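Local coordinates for putative isohexenylglutaconyl-CoA hydratase (Pseudomonas aeruginosa, PDB 4ZU2), which probably hydrates isohexenylglutaconyl-CoA, a branched unsaturated acyl-CoA thioester, during growth on acyclic terpenes such as citronellate, as a member of the crotonase family, at residues L22-P25 and Q26-N29; T200-Q203 and L204-A208; L231-A234 and A235-F238. All coordinates share one frame; numbering follows the deposited sequence.

The three contacts are local turns of one chain that follow one another from the N-terminal to the C-terminal part of a crotonase-family subunit. Interaction 1 folds the loop between strand 17-22 of the six-stranded sheet and helix 33-47. Interaction 2 lies where helix 190-205 ends and the chain turns toward helix 209-221; its centre is about 30 Å from that of interaction 1. Interaction 3 is a mid-helix turn of 227-242, its centre about 24 Å from that of interaction 2 and about 43 Å from that of interaction 1, across the chain's centre. Interactions 2 and 3 both touch the second subunit, so these C-terminal helices help form the subunit interface.

Interaction 1 of 3, residues L22-P25 and Q26-N29; sequences LNRP and QSRN
Asn29 folds back onto Leu22 and Arg24, and its side chain closes the loop that leaves strand 17-22. CB of Asn29 packs on CB of Leu22, 4.1 Å away. CG then turns in beside the backbone N (chi1 -65°), which carries the amide over the carbonyl O of Leu22 toward the backbone of Arg24. At the tip Asn29 OD1 accepts a short bond of 2.6 Å from Arg24 N, the donor lying nearly in line with the C=O bond. The other branch, ND2, gives its hydrogens to the backbone oxygens of His63 and Ala60. An amide suits this buried place because one flat group can both accept and donate.

Arg24 O is gripped twice, by Ser27 N at 3.0 Å and by Asn29 N at 2.8 Å, which approach from opposite faces of its plane. Pro25, whose ring already holds phi near -61°, begins the short 3-10 turn, and Arg28 N returns to Pro25 O at 3.2 Å. Arg28 and Asn29 both take positive phi, a conformation asparagine tolerates well. Because OD1 and ND2 are both bonded, the Asn29 amide is fixed in rotation and ties the loop to Ala60 and His63.

Interaction 2 of 3, residues T200-Q203 and L204-A208; sequences TLEQ and LRRCA
Toward the C-terminal end of helix 190-205 the bonding changes: Leu204 N reaches back four residues to Thr200 O at 3.0 Å, but Arg205 N is shared between a weak bond to Leu201 O and a three-residue one to Glu202 O, each 3.3 Å long, and beyond it Arg206 N bonds only weakly to Gln203 O while Cys207 N closes on Leu204 O.

Glu202 and Arg206, one turn apart, meet on the exposed side. Arg206 curls back at chi2 (-55°), laying one face of its guanidinium over Glu202 O, while CG of Glu202 comes within 3.4 Å of Arg206 NH1. Glu202 OE2 lies at the guanidinium edge in its plane, yet its salt bridge to Arg206 NH1 is long at 3.8 Å and the two flat groups are turned 53° apart. Long, flexible charged chains suit this solvent side. Arg205 instead sets its CG against Leu201 O, at 3.1 Å, and sends its tip to a salt bridge with Glu15. Leu201 and Leu204, both buried, rest on Ala54 of strand 54-59, and Leu204 also meets Leu167 of the second subunit.

Slackening from four-residue to three-residue bonds is typical of a helix C-terminus; here it leads through Cys207 to Ala208, the N-cap of helix 209-221.

Interaction 3 of 3, residues L231-A234 and A235-F238; sequences LDDA and ARQF
Asp233 and Arg236 cross at about a right angle on the outer side of helix 227-242. CG of Asp233 lies opposite the backbone N (chi1 -176°), beside the carbonyl carbon, which points the carboxylate slightly toward the helix C-terminus, where the returning Arg236 can meet it. Arg236 bends at chi3 and doubles back toward the preceding turn, and Arg236 NH2 gives Asp233 OD1 a salt-bridge hydrogen bond of 3.2 Å with an N-H...O angle of 154°. OD1 is met on its anti side and lies close to the guanidinium plane, although the two flat groups are inclined 44° to each other. Arg236 NH2 also passes 3.2 Å from Asp233 CA, while Asp232 O sits 3.9 Å above the centre of one guanidinium face. An arginine is long enough to make this three-residue return, and a short aspartate offers its charge close to the backbone.

The setting is a regular alpha-helical turn in the C-terminal helical part of the crotonase fold, which contributes to contact between subunits. Its four-residue bonds include Ala235 N to Leu231 O at 2.9 Å, Gln237 N to Asp233 O at 3.0 Å and Phe238 N to Ala234 O at 2.9 Å.

Gln237 lies obliquely across Asp233 and packs against Ala214 and Leu218 of helix 209-221. The small Ala234 also touches Leu218, its methyl fitting against helix 209-221. Asp232 turns its OD1 to a salt bridge with Arg89 of the second subunit, while Ala235 packs on Gln148 and Phe238 on Leu145 of that same neighbour.

Interaction 1 of 3, residues L22-P25 and Q26-N29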
loop_
_atom_site.group_PDB
_atom_site.type_symbol
_atom_site.label_atom_id
_atom_site.label_comp_id
_atom_site.label_asym_id
_atom_site.label_seq_id
_atom_site.Cartn_x
_atom_site.Cartn_y
_atom_site.Cartn_z
ATOM N N LEU A 22 -4.602 -25.939 13.514
ATOM C CA LEU A 22 -3.383 -25.985 14.281
ATOM C C LEU A 22 -3.834 -26.467 15.649
ATOM O O LEU A 22 -4.759 -25.900 16.265
ATOM C CB LEU A 22 -2.729 -24.598 14.378
ATOM C CG LEU A 22 -2.626 -23.777 13.076
ATOM C CD1 LEU A 22 -1.993 -22.419 13.327
ATOM C CD2 LEU A 22 -1.901 -24.525 12.032
ATOM N N ASN A 23 -3.187 -27.521 16.099
ATOM C CA ASN A 23 -3.714 -28.332 17.165
ATOM C C ASN A 23 -2.673 -28.666 18.231
ATOM O O ASN A 23 -2.272 -29.807 18.391
ATOM C CB ASN A 23 -4.287 -29.608 16.514
ATOM C CG ASN A 23 -5.179 -30.404 17.449
ATOM O OD1 ASN A 23 -5.267 -31.611 17.323
ATOM N ND2 ASN A 23 -5.839 -29.738 18.377
ATOM N N ARG A 24 -2.210 -27.641 18.927
ATOM C CA ARG A 24 -1.437 -27.814 20.152
ATOM C C ARG A 24 -1.976 -26.795 21.144
ATOM O O ARG A 24 -1.272 -25.841 21.458
ATOM C CB ARG A 24 0.063 -27.557 19.896
ATOM C CG ARG A 24 0.774 -28.654 19.111
ATOM C CD ARG A 24 2.166 -28.245 18.576
ATOM N NE ARG A 24 3.245 -28.598 19.506
ATOM C CZ ARG A 24 3.922 -27.734 20.262
ATOM N NH1 ARG A 24 3.652 -26.429 20.220
ATOM N NH2 ARG A 24 4.883 -28.186 21.076
ATOM N N PRO A 25 -3.241 -26.972 21.594
ATOM C CA PRO A 25 -3.991 -25.973 22.364
ATOM C C PRO A 25 -3.337 -25.629 23.685
ATOM O O PRO A 25 -3.508 -24.537 24.228
ATOM C CB PRO A 25 -5.343 -26.653 22.608
ATOM C CG PRO A 25 -5.085 -28.133 22.384
ATOM C CD PRO A 25 -4.070 -28.152 21.285
ATOM N N GLN A 26 -2.607 -26.604 24.192
ATOM C CA GLN A 26 -1.780 -26.492 25.374
ATOM C C GLN A 26 -0.787 -25.356 25.348
ATOM O O GLN A 26 -0.523 -24.767 26.389
ATOM C CB GLN A 26 -1.011 -27.811 25.574
ATOM C CG GLN A 26 -0.261 -28.346 24.279
ATOM C CD GLN A 26 -1.177 -29.170 23.357
ATOM O OE1 GLN A 26 -2.309 -28.828 23.225
ATOM N NE2 GLN A 26 -0.694 -30.243 22.760
ATOM N N SER A 27 -0.200 -25.074 24.179
ATOM C CA SER A 27 0.733 -23.948 24.042
ATOM C C SER A 27 0.172 -22.868 23.127
ATOM O O SER A 27 0.933 -22.207 22.403
ATOM C CB SER A 27 2.090 -24.421 23.525
ATOM O OG SER A 27 2.025 -24.845 22.188
ATOM N N ARG A 28 -1.159 -22.704 23.181
ATOM C CA ARG A 28 -1.898 -21.801 22.308
ATOM C C ARG A 28 -1.415 -21.947 20.852
ATOM O O ARG A 28 -1.295 -20.969 20.115
ATOM C CB ARG A 28 -1.802 -20.343 22.799
ATOM C CG ARG A 28 -2.363 -20.100 24.171
ATOM C CD ARG A 28 -2.459 -18.609 24.493
ATOM N NE ARG A 28 -1.184 -17.898 24.319
ATOM C CZ ARG A 28 -1.006 -16.594 24.567
ATOM N NH1 ARG A 28 -2.008 -15.852 25.022
ATOM N NH2 ARG A 28 0.183 -16.027 24.386
ATOM N N ASN A 29 -1.132 -23.192 20.485
ATOM C CA ASN A 29 -0.817 -23.605 19.126
ATOM C C ASN A 29 0.472 -23.005 18.579
ATOM O O ASN A 29 0.522 -22.541 17.439
ATOM C CB ASN A 29 -1.978 -23.265 18.208
ATOM C CG ASN A 29 -3.213 -24.052 18.538
ATOM O OD1 ASN A 29 -3.135 -25.265 18.772
ATOM N ND2 ASN A 29 -4.363 -23.384 18.539
#

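Interaction 2 of 3, residues T200-Q203 and L204-A208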
loop_
_atom_site.group_PDB
_atom_site.type_symbol
_atom_site.label_atom_id
_atom_site.label_comp_id
_atom_site.label_asym_id
_atom_site.label_seq_id
_atom_site.Cartn_x
_atom_site.Cartn_y
_atom_site.Cartn_z
ATOM N N THR A 200 -17.852 -16.592 2.335
ATOM C CA THR A 200 -16.605 -16.532 1.566
ATOM C C THR A 200 -16.460 -17.783 0.719
ATOM O O THR A 200 -16.171 -17.717 -0.461
ATOM C CB THR A 200 -15.406 -16.449 2.498
ATOM O OG1 THR A 200 -15.457 -15.223 3.247
ATOM C CG2 THR A 200 -14.074 -16.538 1.727
ATOM N N LEU A 201 -16.714 -18.924 1.317
ATOM C CA LEU A 201 -16.545 -20.184 0.616
ATOM C C LEU A 201 -17.559 -20.365 -0.499
ATOM O O LEU A 201 -17.277 -21.040 -1.475
ATOM C CB LEU A 201 -16.610 -21.359 1.579
ATOM C CG LEU A 201 -15.379 -21.554 2.479
ATOM C CD1 LEU A 201 -15.619 -22.721 3.456
ATOM C CD2 LEU A 201 -14.077 -21.799 1.666
ATOM N N GLU A 202 -18.730 -19.765 -0.381
ATOM C CA GLU A 202 -19.694 -19.939 -1.444
ATOM C C GLU A 202 -19.337 -18.955 -2.566
ATOM O O GLU A 202 -19.506 -19.267 -3.722
ATOM C CB GLU A 202 -21.131 -19.807 -0.948
ATOM C CG GLU A 202 -22.085 -20.578 -1.834
ATOM C CD GLU A 202 -22.049 -22.073 -1.619
ATOM O OE1 GLU A 202 -21.921 -22.490 -0.448
ATOM O OE2 GLU A 202 -22.123 -22.820 -2.632
ATOM N N GLN A 203 -18.793 -17.788 -2.220
ATOM C CA GLN A 203 -18.268 -16.887 -3.248
ATOM C C GLN A 203 -17.168 -17.538 -4.062
ATOM O O GLN A 203 -17.068 -17.352 -5.272
ATOM C CB GLN A 203 -17.722 -15.625 -2.625
ATOM C CG GLN A 203 -18.793 -14.826 -1.942
ATOM C CD GLN A 203 -18.243 -13.592 -1.265
ATOM O OE1 GLN A 203 -17.378 -13.668 -0.400
ATOM N NE2 GLN A 203 -18.731 -12.444 -1.678
ATOM N N LEU A 204 -16.339 -18.309 -3.372
ATOM C CA LEU A 204 -15.190 -18.945 -3.979
ATOM C C LEU A 204 -15.576 -20.054 -4.933
ATOM O O LEU A 204 -14.835 -20.352 -5.884
ATOM C CB LEU A 204 -14.302 -19.495 -2.846
ATOM C CG LEU A 204 -13.090 -20.386 -3.104
ATOM C CD1 LEU A 204 -13.449 -21.834 -3.383
ATOM C CD2 LEU A 204 -12.197 -19.818 -4.162
ATOM N N ARG A 205 -16.708 -20.706 -4.673
ATOM C CA ARG A 205 -17.093 -21.877 -5.469
ATOM C C ARG A 205 -17.629 -21.471 -6.859
ATOM O O ARG A 205 -17.699 -22.322 -7.772
ATOM C CB ARG A 205 -18.126 -22.753 -4.717
ATOM C CG ARG A 205 -17.626 -23.395 -3.390
ATOM C CD ARG A 205 -16.786 -24.664 -3.585
ATOM N NE ARG A 205 -17.037 -25.672 -2.545
ATOM C CZ ARG A 205 -16.584 -26.937 -2.565
ATOM N NH1 ARG A 205 -15.843 -27.408 -3.561
ATOM N NH2 ARG A 205 -16.877 -27.753 -1.566
ATOM N N ARG A 206 -18.020 -20.193 -6.999
ATOM C CA ARG A 206 -18.341 -19.582 -8.282
ATOM C C ARG A 206 -17.104 -19.593 -9.193
ATOM O O ARG A 206 -17.220 -19.601 -10.410
ATOM C CB ARG A 206 -18.726 -18.090 -8.137
ATOM C CG ARG A 206 -19.814 -17.692 -7.177
ATOM C CD ARG A 206 -21.081 -18.436 -7.471
ATOM N NE ARG A 206 -22.144 -18.109 -6.519
ATOM C CZ ARG A 206 -22.451 -18.832 -5.436
ATOM N NH1 ARG A 206 -21.775 -19.963 -5.146
ATOM N NH2 ARG A 206 -23.447 -18.420 -4.635
ATOM N N CYS A 207 -15.921 -19.581 -8.575
ATOM C CA CYS A 207 -14.663 -19.271 -9.241
ATOM C C CYS A 207 -13.886 -20.521 -9.617
ATOM O O CYS A 207 -13.668 -21.413 -8.789
ATOM C CB CYS A 207 -13.823 -18.356 -8.328
ATOM S SG CYS A 207 -14.619 -16.736 -7.955
ATOM N N ALA A 208 -13.477 -20.606 -10.879
ATOM C CA ALA A 208 -12.738 -21.794 -11.371
ATOM C C ALA A 208 -11.339 -21.921 -10.742
ATOM O O ALA A 208 -10.682 -20.914 -10.448
ATOM C CB ALA A 208 -12.614 -21.747 -12.910
#

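Interaction 3 of 3, residues L231-A234 and A235-F238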
loop_
_atom_site.group_PDB
_atom_site.type_symbol
_atom_site.label_atom_id
_atom_site.label_comp_id
_atom_site.label_asym_id
_atom_site.label_seq_id
_atom_site.Cartn_x
_atom_site.Cartn_y
_atom_site.Cartn_z
ATOM N N LEU A 231 2.800 -7.455 -18.203
ATOM C CA LEU A 231 1.606 -7.434 -19.069
ATOM C C LEU A 231 1.683 -8.359 -20.256
ATOM O O LEU A 231 0.680 -9.015 -20.625
ATOM C CB LEU A 231 1.343 -6.025 -19.557
ATOM C CG LEU A 231 0.822 -5.155 -18.416
ATOM C CD1 LEU A 231 0.793 -3.751 -18.846
ATOM C CD2 LEU A 231 -0.543 -5.617 -17.916
ATOM N N ASP A 232 2.879 -8.439 -20.830
ATOM C CA ASP A 232 3.165 -9.318 -21.962
ATOM C C ASP A 232 2.796 -10.713 -21.585
ATOM O O ASP A 232 2.040 -11.379 -22.306
ATOM C CB ASP A 232 4.656 -9.289 -22.339
ATOM C CG ASP A 232 5.064 -7.986 -22.982
ATOM O OD1 ASP A 232 4.162 -7.191 -23.294
ATOM O OD2 ASP A 232 6.278 -7.734 -23.187
ATOM N N ASP A 233 3.313 -11.158 -20.431
ATOM C CA ASP A 233 3.095 -12.515 -20.039
ATOM C C ASP A 233 1.627 -12.749 -19.711
ATOM O O ASP A 233 1.044 -13.817 -20.046
ATOM C CB ASP A 233 3.984 -12.910 -18.850
ATOM C CG ASP A 233 3.832 -14.366 -18.505
ATOM O OD1 ASP A 233 3.937 -15.209 -19.434
ATOM O OD2 ASP A 233 3.589 -14.672 -17.315
ATOM N N ALA A 234 1.053 -11.764 -19.036
ATOM C CA ALA A 234 -0.339 -11.790 -18.636
ATOM C C ALA A 234 -1.220 -12.007 -19.889
ATOM O O ALA A 234 -2.155 -12.763 -19.839
ATOM C CB ALA A 234 -0.698 -10.508 -17.945
ATOM N N ALA A 235 -0.894 -11.367 -21.009
ATOM C CA ALA A 235 -1.707 -11.499 -22.231
ATOM C C ALA A 235 -1.662 -12.928 -22.764
ATOM O O ALA A 235 -2.686 -13.473 -23.136
ATOM C CB ALA A 235 -1.234 -10.518 -23.302
ATOM N N ARG A 236 -0.483 -13.543 -22.767
ATOM C CA ARG A 236 -0.365 -14.946 -23.125
ATOM C C ARG A 236 -1.224 -15.818 -22.191
ATOM O O ARG A 236 -1.845 -16.784 -22.616
ATOM C CB ARG A 236 1.108 -15.381 -23.072
ATOM C CG ARG A 236 1.921 -14.726 -24.178
ATOM C CD ARG A 236 3.372 -15.193 -24.251
ATOM N NE ARG A 236 4.108 -14.842 -23.037
ATOM C CZ ARG A 236 4.993 -13.849 -22.915
ATOM N NH1 ARG A 236 5.319 -13.072 -23.937
ATOM N NH2 ARG A 236 5.579 -13.655 -21.745
ATOM N N GLN A 237 -1.272 -15.476 -20.918
ATOM C CA GLN A 237 -1.963 -16.331 -19.963
ATOM C C GLN A 237 -3.451 -16.179 -20.153
ATOM O O GLN A 237 -4.195 -17.150 -20.074
ATOM C CB GLN A 237 -1.558 -16.033 -18.511
ATOM C CG GLN A 237 -0.158 -16.562 -18.172
ATOM C CD GLN A 237 0.149 -16.563 -16.687
ATOM O OE1 GLN A 237 1.171 -16.013 -16.239
ATOM N NE2 GLN A 237 -0.712 -17.202 -15.918
ATOM N N PHE A 238 -3.890 -14.969 -20.434
ATOM C CA PHE A 238 -5.302 -14.737 -20.738
ATOM C C PHE A 238 -5.791 -15.550 -21.950
ATOM O O PHE A 238 -6.935 -16.024 -21.966
ATOM C CB PHE A 238 -5.534 -13.267 -20.987
ATOM C CG PHE A 238 -6.994 -12.903 -21.249
ATOM C CD1 PHE A 238 -7.847 -12.569 -20.199
ATOM C CD2 PHE A 238 -7.495 -12.862 -22.545
ATOM C CE1 PHE A 238 -9.161 -12.224 -20.431
ATOM C CE2 PHE A 238 -8.811 -12.512 -22.784
ATOM C CZ PHE A 238 -9.649 -12.197 -21.725
#